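Local coordinates for transthyretin-like protein (Klebsiella pneumoniae subsp. pneumoniae, PDB 3QVA) that probably catalyses the hydrolysis of 5-hydroxyisourate to 2-oxo-4-hydroxy-4-carboxy-5-ureidoimidazoline in purine metabolism, working as a homotetramer, at residues G27-L32 and L39-T44; G70-R75 and F103-G108; S10-H15 and A51-A56; A85-V90 and W110-G115. All blocks are in the same frame, centred on the assembly; numbering follows the deposited sequence.

Contact 1. Residues G27-L32 and L39-T44; sequences GVTVSL and LANLVT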
loop_
_atom_site.group_PDB
_atom_site.type_symbol
_atom_site.label_atom_id
_atom_site.label_comp_id
_atom_site.label_asym_id
_atom_site.label_seq_id
_atom_site.Cartn_x
_atom_site.Cartn_y
_atom_site.Cartn_z
ATOM N N GLY A 27 9.705 3.283 -18.674
ATOM C CA GLY A 27 11.012 3.941 -18.712
ATOM C C GLY A 27 11.676 4.143 -17.357
ATOM O O GLY A 27 12.537 5.006 -17.210
ATOM N N VAL A 28 11.269 3.356 -16.365
ATOM C CA VAL A 28 11.915 3.380 -15.049
ATOM C C VAL A 28 13.102 2.437 -15.096
ATOM O O VAL A 28 12.958 1.270 -15.485
ATOM C CB VAL A 28 10.965 2.913 -13.913
ATOM C CG1 VAL A 28 11.639 3.077 -12.549
ATOM C CG2 VAL A 28 9.655 3.680 -13.951
ATOM N N THR A 29 14.273 2.937 -14.709
ATOM C CA THR A 29 15.460 2.099 -14.598
ATOM C C THR A 29 15.406 1.311 -13.299
ATOM O O THR A 29 15.113 1.873 -12.247
ATOM C CB THR A 29 16.761 2.940 -14.670
ATOM O OG1 THR A 29 16.901 3.455 -16.001
ATOM C CG2 THR A 29 17.980 2.086 -14.354
ATOM N N VAL A 30 15.667 0.009 -13.395
ATOM C CA VAL A 30 15.670 -0.892 -12.243
ATOM C C VAL A 30 16.923 -1.766 -12.263
ATOM O O VAL A 30 17.185 -2.471 -13.246
ATOM C CB VAL A 30 14.418 -1.814 -12.213
ATOM C CG1 VAL A 30 14.355 -2.581 -10.895
ATOM C CG2 VAL A 30 13.134 -1.018 -12.427
ATOM N N SER A 31 17.685 -1.730 -11.170
ATOM C CA SER A 31 18.907 -2.521 -11.065
ATOM C C SER A 31 18.784 -3.665 -10.066
ATOM O O SER A 31 18.062 -3.566 -9.072
ATOM C CB SER A 31 20.104 -1.633 -10.707
ATOM O OG SER A 31 19.981 -1.101 -9.397
ATOM N N LEU A 32 19.495 -4.753 -10.349
ATOM C CA LEU A 32 19.579 -5.878 -9.432
ATOM C C LEU A 32 21.020 -6.020 -8.972
ATOM O O LEU A 32 21.940 -6.011 -9.789
ATOM C CB LEU A 32 19.125 -7.179 -10.103
ATOM C CG LEU A 32 19.259 -8.460 -9.269
ATOM C CD1 LEU A 32 18.327 -8.428 -8.061
ATOM C CD2 LEU A 32 18.989 -9.696 -10.126
ATOM N N LEU A 39 24.154 -6.945 -10.857
ATOM C CA LEU A 39 23.990 -8.098 -11.730
ATOM C C LEU A 39 23.262 -7.737 -13.014
ATOM O O LEU A 39 23.449 -8.380 -14.052
ATOM C CB LEU A 39 23.208 -9.188 -10.993
ATOM C CG LEU A 39 23.942 -10.257 -10.171
ATOM C CD1 LEU A 39 25.222 -9.759 -9.493
ATOM C CD2 LEU A 39 22.991 -10.876 -9.161
ATOM N N ALA A 40 22.419 -6.713 -12.928
ATOM C CA ALA A 40 21.599 -6.290 -14.049
ATOM C C ALA A 40 21.154 -4.852 -13.865
ATOM O O ALA A 40 21.018 -4.376 -12.738
ATOM C CB ALA A 40 20.384 -7.203 -14.199
ATOM N N ASN A 41 20.953 -4.166 -14.984
ATOM C CA ASN A 41 20.377 -2.831 -14.997
ATOM C C ASN A 41 19.480 -2.761 -16.217
ATOM O O ASN A 41 19.958 -2.878 -17.351
ATOM C CB ASN A 41 21.473 -1.758 -15.041
ATOM C CG ASN A 41 20.932 -0.354 -14.831
ATOM O OD1 ASN A 41 20.289 -0.067 -13.817
ATOM N ND2 ASN A 41 21.184 0.529 -15.792
ATOM N N LEU A 42 18.176 -2.612 -15.980
ATOM C CA LEU A 42 17.184 -2.703 -17.047
ATOM C C LEU A 42 16.144 -1.590 -16.941
ATOM O O LEU A 42 16.199 -0.777 -16.014
ATOM C CB LEU A 42 16.538 -4.102 -17.068
ATOM C CG LEU A 42 17.507 -5.276 -17.302
ATOM C CD1 LEU A 42 16.858 -6.621 -17.040
ATOM C CD2 LEU A 42 18.074 -5.220 -18.719
ATOM N N VAL A 43 15.228 -1.528 -17.908
ATOM C CA VAL A 43 14.229 -0.457 -17.961
ATOM C C VAL A 43 12.844 -1.045 -18.213
ATOM O O VAL A 43 12.688 -1.953 -19.034
ATOM C CB VAL A 43 14.567 0.606 -19.043
ATOM C CG1 VAL A 43 13.654 1.808 -18.928
ATOM C CG2 VAL A 43 15.985 1.066 -18.904
ATOM N N THR A 44 11.837 -0.535 -17.503
ATOM C CA THR A 44 10.475 -1.017 -17.685
ATOM C C THR A 44 9.968 -0.663 -19.074
ATOM O O THR A 44 10.243 0.425 -19.588
ATOM C CB THR A 44 9.503 -0.432 -16.652
ATOM O OG1 THR A 44 9.540 1.004 -16.712
ATOM C CG2 THR A 44 9.862 -0.914 -15.243
#
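L32 and A40 close one end of this pairing, T44 and V28 the other, and the two ends show how differently one pair of strands can be held. The backbone of L32 works in both directions: its N donates to A40 O, while its O takes two N-H groups, L39 N at 2.6 Å and A40 N at 3.3 Å. On the face shared by L32 and A40 the two CB atoms lie 4.3 Å apart. T44 relies on its side chain as well. A chi1 of 57° sets OG1 between its own backbone N and carbonyl carbon, where it accepts V28 N at 2.9 Å, and OG1 is also hydrogen-bonded to A25 O. T44 N returns a bond to V28 O at 2.9 Å, and G27 N reaches T44 O from above the carbonyl plane. Midway, V30 and L42 form a hydrogen-bonded pair, with V30 N 2.8 Å from L42 O. On the other face T29 CG2 approaches N41 OD1 to 3.2 Å, while N41 ND2 is bonded to N2 O. The whole is an antiparallel beta hairpin of the transthyretin fold, with a classic beta bulge at L39 and A40, which stand together opposite the single residue L32.

Contact 2. Residues G70-R75 and F103-G108; sequences GAWFAR and FLIAPG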
loop_
_atom_site.group_PDB
_atom_site.type_symbol
_atom_site.label_atom_id
_atom_site.label_comp_id
_atom_site.label_asym_id
_atom_site.label_seq_id
_atom_site.Cartn_x
_atom_site.Cartn_y
_atom_site.Cartn_z
ATOM N N GLY A 70 12.665 8.344 -8.201
ATOM C CA GLY A 70 12.821 9.791 -8.047
ATOM C C GLY A 70 13.237 10.443 -9.352
ATOM O O GLY A 70 12.685 11.482 -9.741
ATOM N N ALA A 71 14.189 9.812 -10.041
ATOM C CA ALA A 71 14.673 10.288 -11.343
ATOM C C ALA A 71 13.570 10.253 -12.394
ATOM O O ALA A 71 13.462 11.169 -13.219
ATOM C CB ALA A 71 15.875 9.467 -11.798
ATOM N N TRP A 72 12.758 9.197 -12.359
ATOM C CA TRP A 72 11.627 9.043 -13.268
ATOM C C TRP A 72 10.582 10.147 -13.057
ATOM O O TRP A 72 10.121 10.761 -14.026
ATOM C CB TRP A 72 11.006 7.653 -13.107
ATOM C CG TRP A 72 9.924 7.335 -14.083
ATOM C CD1 TRP A 72 10.081 6.954 -15.383
ATOM C CD2 TRP A 72 8.514 7.329 -13.828
ATOM N NE1 TRP A 72 8.854 6.723 -15.959
ATOM C CE2 TRP A 72 7.875 6.953 -15.029
ATOM C CE3 TRP A 72 7.726 7.621 -12.704
ATOM C CZ2 TRP A 72 6.484 6.847 -15.140
ATOM C CZ3 TRP A 72 6.337 7.509 -12.815
ATOM C CH2 TRP A 72 5.734 7.128 -14.028
ATOM N N PHE A 73 10.232 10.419 -11.799
ATOM C CA PHE A 73 9.282 11.487 -11.507
ATOM C C PHE A 73 9.835 12.847 -11.926
ATOM O O PHE A 73 9.105 13.662 -12.494
ATOM C CB PHE A 73 8.883 11.511 -10.028
ATOM C CG PHE A 73 7.886 10.449 -9.644
ATOM C CD1 PHE A 73 8.162 9.567 -8.601
ATOM C CD2 PHE A 73 6.663 10.343 -10.304
ATOM C CE1 PHE A 73 7.236 8.586 -8.223
ATOM C CE2 PHE A 73 5.732 9.369 -9.942
ATOM C CZ PHE A 73 6.024 8.481 -8.888
ATOM N N ALA A 74 11.122 13.069 -11.656
ATOM C CA ALA A 74 11.795 14.330 -11.987
ATOM C C ALA A 74 11.844 14.614 -13.490
ATOM O O ALA A 74 11.696 15.770 -13.910
ATOM C CB ALA A 74 13.193 14.360 -11.389
ATOM N N ARG A 75 12.047 13.567 -14.293
ATOM C CA ARG A 75 12.064 13.692 -15.755
ATOM C C ARG A 75 10.709 14.104 -16.313
ATOM O O ARG A 75 10.628 14.715 -17.382
ATOM C CB ARG A 75 12.502 12.387 -16.418
ATOM C CG ARG A 75 13.993 12.141 -16.371
ATOM C CD ARG A 75 14.400 11.044 -17.345
ATOM N NE ARG A 75 13.779 9.754 -17.051
ATOM C CZ ARG A 75 14.244 8.875 -16.164
ATOM N NH1 ARG A 75 15.336 9.143 -15.459
ATOM N NH2 ARG A 75 13.608 7.728 -15.975
ATOM N N PHE A 103 6.448 -2.820 -7.857
ATOM C CA PHE A 103 6.545 -1.526 -7.189
ATOM C C PHE A 103 5.265 -0.758 -7.503
ATOM O O PHE A 103 4.976 -0.497 -8.672
ATOM C CB PHE A 103 7.705 -0.702 -7.765
ATOM C CG PHE A 103 9.082 -1.235 -7.456
ATOM C CD1 PHE A 103 9.832 -0.691 -6.414
ATOM C CD2 PHE A 103 9.652 -2.239 -8.238
ATOM C CE1 PHE A 103 11.118 -1.154 -6.129
ATOM C CE2 PHE A 103 10.940 -2.718 -7.962
ATOM C CZ PHE A 103 11.676 -2.171 -6.904
ATOM N N LEU A 104 4.512 -0.384 -6.479
ATOM C CA LEU A 104 3.365 0.504 -6.670
ATOM C C LEU A 104 3.816 1.874 -6.211
ATOM O O LEU A 104 4.047 2.077 -5.024
ATOM C CB LEU A 104 2.157 0.030 -5.854
ATOM C CG LEU A 104 1.715 -1.424 -6.007
ATOM C CD1 LEU A 104 0.424 -1.662 -5.232
ATOM C CD2 LEU A 104 1.542 -1.801 -7.468
ATOM N N ILE A 105 3.949 2.815 -7.146
ATOM C CA ILE A 105 4.633 4.072 -6.838
ATOM C C ILE A 105 3.761 5.313 -7.004
ATOM O O ILE A 105 2.786 5.312 -7.764
ATOM C CB ILE A 105 5.959 4.224 -7.649
ATOM C CG1 ILE A 105 5.680 4.529 -9.133
ATOM C CG2 ILE A 105 6.809 2.962 -7.501
ATOM C CD1 ILE A 105 6.939 4.863 -9.951
ATOM N N ALA A 106 4.137 6.359 -6.276
ATOM C CA ALA A 106 3.502 7.672 -6.343
ATOM C C ALA A 106 4.488 8.684 -5.780
ATOM O O ALA A 106 5.397 8.310 -5.024
ATOM C CB ALA A 106 2.193 7.679 -5.531
ATOM N N PRO A 107 4.333 9.979 -6.134
ATOM C CA PRO A 107 5.268 10.937 -5.549
ATOM C C PRO A 107 5.275 10.930 -4.016
ATOM O O PRO A 107 6.315 11.189 -3.408
ATOM C CB PRO A 107 4.784 12.278 -6.112
ATOM C CG PRO A 107 4.259 11.900 -7.463
ATOM C CD PRO A 107 3.542 10.587 -7.221
ATOM N N GLY A 108 4.142 10.607 -3.396
ATOM C CA GLY A 108 4.041 10.668 -1.943
ATOM C C GLY A 108 4.093 9.345 -1.205
ATOM O O GLY A 108 3.791 9.292 -0.019
#
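F73 and P107 carry the tight part of this helix-to-strand contact. The proline ring meets the phenylalanine at about a right angle: P107 CG sits over one face, 4.0 Å from the centroid of the F73 ring and 19° off its normal, in a CH-pi contact. The opposite face is taken by W72 CE3 from the same helix, so the ring lies between a proline just past the strand and a tryptophan of its own turn. At its tip, F73 CZ comes within 3.5 Å of A106 C, against the peptide link that leads into P107. I105 meets both aromatic rings. Its chi1 of 73° brings CG1 between the backbone N and the carbonyl carbon, and from there CD1 reaches F73 CZ at 3.9 Å and W72 CZ3 at 3.9 Å. No hydrogen bond crosses; the contact consists of van der Waals packing and the CH-pi contact. The W72 side is the looser one. Its indole touches the strand only through I105 CD1 and is partly exposed, with NE1 spent on E26 O; beyond it the helix turns outward to A74 and R75, which are exposed, the guanidinium of R75 lying back over A71 O and W72 CA. The segment axes come no closer than 10.3 Å, a distance spanned by the two aromatic rings together with I105 and P107. The contact thus seats helix 69-75 against strand 99-106. R78 touches both F73 and P107, I105 also packs on I16 of strand 12-18, and A106 and P107 pack on I19 and S20 of a neighbouring subunit.

Contact 3. Residues S10-H15 and A51-A56; sequences STLSTH and ATFSAA
L12 turns CG anti to its backbone N (chi1 176°), and F53 turns CG anti to its carbonyl carbon (chi1 -76°), and the two side chains cross obliquely. L12 CG comes in from above the ring plane to lie 3.9 Å from F53 CD2. The edge of the ring, near its plane, meets L12 O at CD2 and, at CZ, the methyl CG2 of T14, 3.9 Å away. L12 O also draws T52 CA to 3.2 Å in a CA-H...O contact and accepts a weak bond from F53 N. In the transthyretin sandwich this fastens the loop that follows strand 49-50 onto the start of strand 12-18, and F53 reaches on to V30, L32 and L65 of the opposing sheet. A water completes the join where direct bonds are poor: it accepts L12 N at 2.7 Å and donates to T52 OG1 and S54 OG, each 2.8 Å from it. Both hydroxyls pass their own protons onward, T52 OG1 to S54 O on an in-plane lone pair and S54 OG to A56 O at 2.6 Å, tying the loop to itself. Next along the strand, S13 CB presses on A51 O at 3.3 Å, while S13 OG is hydrogen-bonded to H98 and H100.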
loop_
_atom_site.group_PDB
_atom_site.type_symbol
_atom_site.label_atom_id
_atom_site.label_comp_id
_atom_site.label_asym_id
_atom_site.label_seq_id
_atom_site.Cartn_x
_atom_site.Cartn_y
_atom_site.Cartn_z
ATOM N N SER A 10 15.547 -19.525 -8.957
ATOM C CA SER A 10 14.346 -18.712 -9.099
ATOM C C SER A 10 14.566 -17.500 -9.996
ATOM O O SER A 10 15.481 -16.702 -9.767
ATOM C CB SER A 10 13.879 -18.246 -7.722
ATOM N N THR A 11 13.712 -17.369 -11.008
ATOM C CA THR A 11 13.704 -16.200 -11.883
ATOM C C THR A 11 13.080 -14.998 -11.168
ATOM O O THR A 11 12.342 -15.155 -10.193
ATOM C CB THR A 11 12.929 -16.473 -13.188
ATOM O OG1 THR A 11 11.690 -17.122 -12.878
ATOM C CG2 THR A 11 13.739 -17.357 -14.130
ATOM N N LEU A 12 13.391 -13.801 -11.656
ATOM C CA LEU A 12 12.903 -12.575 -11.038
ATOM C C LEU A 12 12.282 -11.638 -12.065
ATOM O O LEU A 12 12.870 -11.372 -13.114
ATOM C CB LEU A 12 14.036 -11.866 -10.296
ATOM C CG LEU A 12 13.751 -10.508 -9.647
ATOM C CD1 LEU A 12 12.757 -10.647 -8.489
ATOM C CD2 LEU A 12 15.040 -9.873 -9.170
ATOM N N SER A 13 11.093 -11.132 -11.745
ATOM C CA SER A 13 10.440 -10.144 -12.585
ATOM C C SER A 13 9.885 -8.999 -11.749
ATOM O O SER A 13 9.714 -9.127 -10.529
ATOM C CB SER A 13 9.318 -10.785 -13.399
ATOM O OG SER A 13 8.310 -11.320 -12.556
ATOM N N THR A 14 9.618 -7.878 -12.409
ATOM C CA THR A 14 8.913 -6.780 -11.757
ATOM C C THR A 14 7.897 -6.122 -12.678
ATOM O O THR A 14 7.863 -6.370 -13.894
ATOM C CB THR A 14 9.882 -5.726 -11.129
ATOM O OG1 THR A 14 9.157 -4.900 -10.204
ATOM C CG2 THR A 14 10.519 -4.849 -12.197
ATOM N N HIS A 15 7.061 -5.295 -12.060
ATOM C CA HIS A 15 6.017 -4.553 -12.721
ATOM C C HIS A 15 5.894 -3.283 -11.898
ATOM O O HIS A 15 5.809 -3.349 -10.675
ATOM C CB HIS A 15 4.723 -5.378 -12.683
ATOM C CG HIS A 15 3.548 -4.722 -13.341
ATOM N ND1 HIS A 15 2.248 -5.013 -12.985
ATOM C CD2 HIS A 15 3.470 -3.810 -14.339
ATOM C CE1 HIS A 15 1.421 -4.305 -13.732
ATOM N NE2 HIS A 15 2.136 -3.571 -14.566
ATOM N N ALA A 51 10.553 -8.513 -17.651
ATOM C CA ALA A 51 10.202 -9.938 -17.595
ATOM C C ALA A 51 11.203 -10.807 -16.844
ATOM O O ALA A 51 10.815 -11.782 -16.191
ATOM C CB ALA A 51 9.964 -10.491 -19.003
ATOM N N THR A 52 12.483 -10.458 -16.941
ATOM C CA THR A 52 13.554 -11.206 -16.280
ATOM C C THR A 52 14.798 -10.341 -16.070
ATOM O O THR A 52 15.076 -9.438 -16.865
ATOM C CB THR A 52 13.915 -12.509 -17.058
ATOM O OG1 THR A 52 14.840 -13.295 -16.292
ATOM C CG2 THR A 52 14.503 -12.190 -18.441
ATOM N N PHE A 53 15.534 -10.613 -14.993
ATOM C CA PHE A 53 16.773 -9.892 -14.698
ATOM C C PHE A 53 18.009 -10.742 -14.945
ATOM O O PHE A 53 19.127 -10.331 -14.630
ATOM C CB PHE A 53 16.772 -9.372 -13.258
ATOM C CG PHE A 53 15.904 -8.162 -13.057
ATOM C CD1 PHE A 53 16.437 -6.880 -13.167
ATOM C CD2 PHE A 53 14.553 -8.304 -12.768
ATOM C CE1 PHE A 53 15.631 -5.754 -12.989
ATOM C CE2 PHE A 53 13.742 -7.190 -12.589
ATOM C CZ PHE A 53 14.280 -5.912 -12.699
ATOM N N SER A 54 17.799 -11.926 -15.513
ATOM C CA SER A 54 18.878 -12.886 -15.733
ATOM C C SER A 54 18.521 -13.845 -16.863
ATOM O O SER A 54 17.347 -14.177 -17.054
ATOM C CB SER A 54 19.154 -13.671 -14.450
ATOM O OG SER A 54 18.004 -14.404 -14.049
ATOM N N ALA A 55 19.536 -14.282 -17.606
ATOM C CA ALA A 55 19.352 -15.264 -18.674
ATOM C C ALA A 55 18.980 -16.634 -18.108
ATOM O O ALA A 55 18.123 -17.333 -18.660
ATOM C CB ALA A 55 20.605 -15.356 -19.541
ATOM N N ALA A 56 19.627 -17.007 -17.005
ATOM C CA ALA A 56 19.330 -18.250 -16.294
ATOM C C ALA A 56 18.727 -17.920 -14.922
ATOM O O ALA A 56 18.896 -16.802 -14.434
ATOM C CB ALA A 56 20.602 -19.085 -16.143
HETATM O O HOH W 1 15.377 -13.526 -13.511
#

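Contact 4. Residues A85-V90 and W110-G115; sequences AQIDFV and WSTYRG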
loop_
_atom_site.group_PDB
_atom_site.type_symbol
_atom_site.label_atom_id
_atom_site.label_comp_id
_atom_site.label_asym_id
_atom_site.label_seq_id
_atom_site.Cartn_x
_atom_site.Cartn_y
_atom_site.Cartn_z
ATOM N N ALA A 85 13.528 3.610 -4.889
ATOM C CA ALA A 85 12.801 2.574 -4.187
ATOM C C ALA A 85 13.640 1.307 -4.201
ATOM O O ALA A 85 13.822 0.685 -5.246
ATOM C CB ALA A 85 11.437 2.343 -4.849
ATOM N N GLN A 86 14.170 0.953 -3.035
ATOM C CA GLN A 86 15.012 -0.222 -2.893
ATOM C C GLN A 86 14.259 -1.327 -2.157
ATOM O O GLN A 86 13.719 -1.097 -1.067
ATOM C CB GLN A 86 16.304 0.138 -2.149
ATOM C CG GLN A 86 17.227 -1.045 -1.933
ATOM C CD GLN A 86 18.490 -0.687 -1.162
ATOM O OE1 GLN A 86 18.721 -1.198 -0.063
ATOM N NE2 GLN A 86 19.311 0.191 -1.731
ATOM N N ILE A 87 14.227 -2.516 -2.763
ATOM C CA ILE A 87 13.691 -3.712 -2.120
ATOM C C ILE A 87 14.840 -4.655 -1.770
ATOM O O ILE A 87 15.703 -4.948 -2.612
ATOM C CB ILE A 87 12.711 -4.468 -3.037
ATOM C CG1 ILE A 87 11.526 -3.585 -3.431
ATOM C CG2 ILE A 87 12.210 -5.745 -2.342
ATOM C CD1 ILE A 87 10.682 -4.229 -4.534
ATOM N N ASP A 88 14.849 -5.127 -0.530
ATOM C CA ASP A 88 15.868 -6.071 -0.085
ATOM C C ASP A 88 15.185 -7.386 0.242
ATOM O O ASP A 88 14.302 -7.433 1.097
ATOM C CB ASP A 88 16.586 -5.512 1.139
ATOM C CG ASP A 88 17.407 -4.291 0.813
ATOM O OD1 ASP A 88 16.973 -3.167 1.160
ATOM O OD2 ASP A 88 18.478 -4.462 0.185
ATOM N N PHE A 89 15.570 -8.444 -0.464
ATOM C CA PHE A 89 14.880 -9.718 -0.327
ATOM C C PHE A 89 15.839 -10.903 -0.371
ATOM O O PHE A 89 17.031 -10.746 -0.649
ATOM C CB PHE A 89 13.759 -9.859 -1.373
ATOM C CG PHE A 89 14.245 -9.917 -2.800
ATOM C CD1 PHE A 89 14.320 -11.136 -3.471
ATOM C CD2 PHE A 89 14.619 -8.757 -3.474
ATOM C CE1 PHE A 89 14.762 -11.200 -4.790
ATOM C CE2 PHE A 89 15.065 -8.811 -4.799
ATOM C CZ PHE A 89 15.132 -10.034 -5.453
ATOM N N VAL A 90 15.308 -12.080 -0.071
ATOM C CA VAL A 90 16.113 -13.295 -0.035
ATOM C C VAL A 90 15.530 -14.389 -0.929
ATOM O O VAL A 90 14.305 -14.562 -1.017
ATOM C CB VAL A 90 16.337 -13.792 1.434
ATOM C CG1 VAL A 90 15.007 -14.059 2.140
ATOM C CG2 VAL A 90 17.253 -15.030 1.471
ATOM N N TRP A 110 5.236 4.706 -1.676
ATOM C CA TRP A 110 5.376 3.538 -2.525
ATOM C C TRP A 110 5.272 2.261 -1.724
ATOM O O TRP A 110 5.417 2.268 -0.490
ATOM C CB TRP A 110 6.676 3.591 -3.348
ATOM C CG TRP A 110 7.952 3.437 -2.557
ATOM C CD1 TRP A 110 8.635 4.416 -1.900
ATOM C CD2 TRP A 110 8.700 2.231 -2.378
ATOM N NE1 TRP A 110 9.764 3.890 -1.309
ATOM C CE2 TRP A 110 9.826 2.552 -1.589
ATOM C CE3 TRP A 110 8.527 0.909 -2.810
ATOM C CZ2 TRP A 110 10.779 1.596 -1.218
ATOM C CZ3 TRP A 110 9.476 -0.043 -2.447
ATOM C CH2 TRP A 110 10.587 0.309 -1.652
ATOM N N SER A 111 5.003 1.172 -2.432
ATOM C CA SER A 111 4.875 -0.132 -1.804
ATOM C C SER A 111 5.393 -1.265 -2.679
ATOM O O SER A 111 5.552 -1.138 -3.901
ATOM C CB SER A 111 3.422 -0.394 -1.405
ATOM O OG SER A 111 2.617 -0.656 -2.531
ATOM N N THR A 112 5.666 -2.383 -2.026
ATOM C CA THR A 112 6.001 -3.604 -2.725
ATOM C C THR A 112 5.328 -4.783 -2.035
ATOM O O THR A 112 4.846 -4.667 -0.906
ATOM C CB THR A 112 7.530 -3.807 -2.807
ATOM O OG1 THR A 112 7.817 -4.898 -3.687
ATOM C CG2 THR A 112 8.132 -4.081 -1.424
ATOM N N TYR A 113 5.294 -5.913 -2.727
ATOM C CA TYR A 113 4.756 -7.138 -2.171
ATOM C C TYR A 113 5.271 -8.305 -2.995
ATOM O O TYR A 113 5.821 -8.112 -4.078
ATOM C CB TYR A 113 3.212 -7.100 -2.148
ATOM C CG TYR A 113 2.554 -6.999 -3.513
ATOM C CD1 TYR A 113 2.192 -8.143 -4.206
ATOM C CD2 TYR A 113 2.290 -5.762 -4.103
ATOM C CE1 TYR A 113 1.597 -8.074 -5.451
ATOM C CE2 TYR A 113 1.684 -5.683 -5.367
ATOM C CZ TYR A 113 1.338 -6.854 -6.024
ATOM O OH TYR A 113 0.738 -6.835 -7.268
ATOM N N ARG A 114 5.110 -9.519 -2.486
ATOM C CA ARG A 114 5.371 -10.668 -3.325
ATOM C C ARG A 114 4.118 -11.026 -4.108
ATOM O O ARG A 114 3.101 -11.446 -3.532
ATOM C CB ARG A 114 5.879 -11.865 -2.531
ATOM C CG ARG A 114 6.191 -13.022 -3.455
ATOM C CD ARG A 114 6.875 -14.151 -2.763
ATOM N NE ARG A 114 7.463 -15.054 -3.749
ATOM C CZ ARG A 114 8.328 -16.018 -3.455
ATOM N NH1 ARG A 114 8.713 -16.204 -2.198
ATOM N NH2 ARG A 114 8.810 -16.794 -4.417
ATOM N N GLY A 115 4.197 -10.840 -5.422
ATOM C CA GLY A 115 3.074 -11.087 -6.313
ATOM C C GLY A 115 3.087 -12.489 -6.882
ATOM O O GLY A 115 3.721 -13.389 -6.320
#
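A85 on W110 and I87 on T112 are sheet-to-sheet contacts in the beta sandwich of the transthyretin fold, where strand 82-90 is the outermost strand of one sheet within the chain and strand 109-113 belongs to the other. Here the two strands run in roughly the same direction, 25° apart, with segment axes 8.8 Å from each other, and side chains rather than backbone bonds join them. W110 has the largest share. With chi1 at 69°, CG stands between the backbone N and the carbonyl carbon. One face of the indole meets A85, whose CB rests almost exactly over the middle of the six-membered ring, 3.5 Å from the centroid and 6° off the normal, a CH-pi contact made by a single methyl. The rim of the indole meets the next two residues close to the ring plane: W110 CH2 lies 3.5 Å from Q86 O, and W110 CZ3 is 4.2 Å from I87 CG1. F82 adds an edge-to-face partner, as does W110 of a neighbouring subunit, so that the indole belongs to the subunit interface as well as to the sandwich. Both strands are paired by that subunit in an antiparallel ladder, and its R84 forms a salt bridge with D88. Further along, I87 and T112 reach toward each other tip to tip. T112 OG1 is hydrogen-bonded to P102 O, and I87 CD1 is packed tightly against this hydroxyl, with 3.1 Å between I87 CD1 and T112 OG1.

Contact 1 pairs two strands within one sheet of the sandwich, contact 4 joins that sheet to the other, and contacts 2 and 3 add a helix and a loop to strands of the second sheet. Contact 2 meets contact 1 where W72 CD1 lies 3.6 Å from V28 CG2, and contact 4 where F103 CZ lies 3.3 Å from I87 CD1. Contact 3 packs against the hairpin, F53 CE1 approaching V30 O at 3.6 Å; its centre is about 22 Å from that of contact 2. The C-terminal sequence YRGS, the signature of 5-hydroxyisourate hydrolases, begins within contact 4. S116 of a neighbouring subunit is hydrogen-bonded to H15 of contact 3, consistent with an active site shared between subunits.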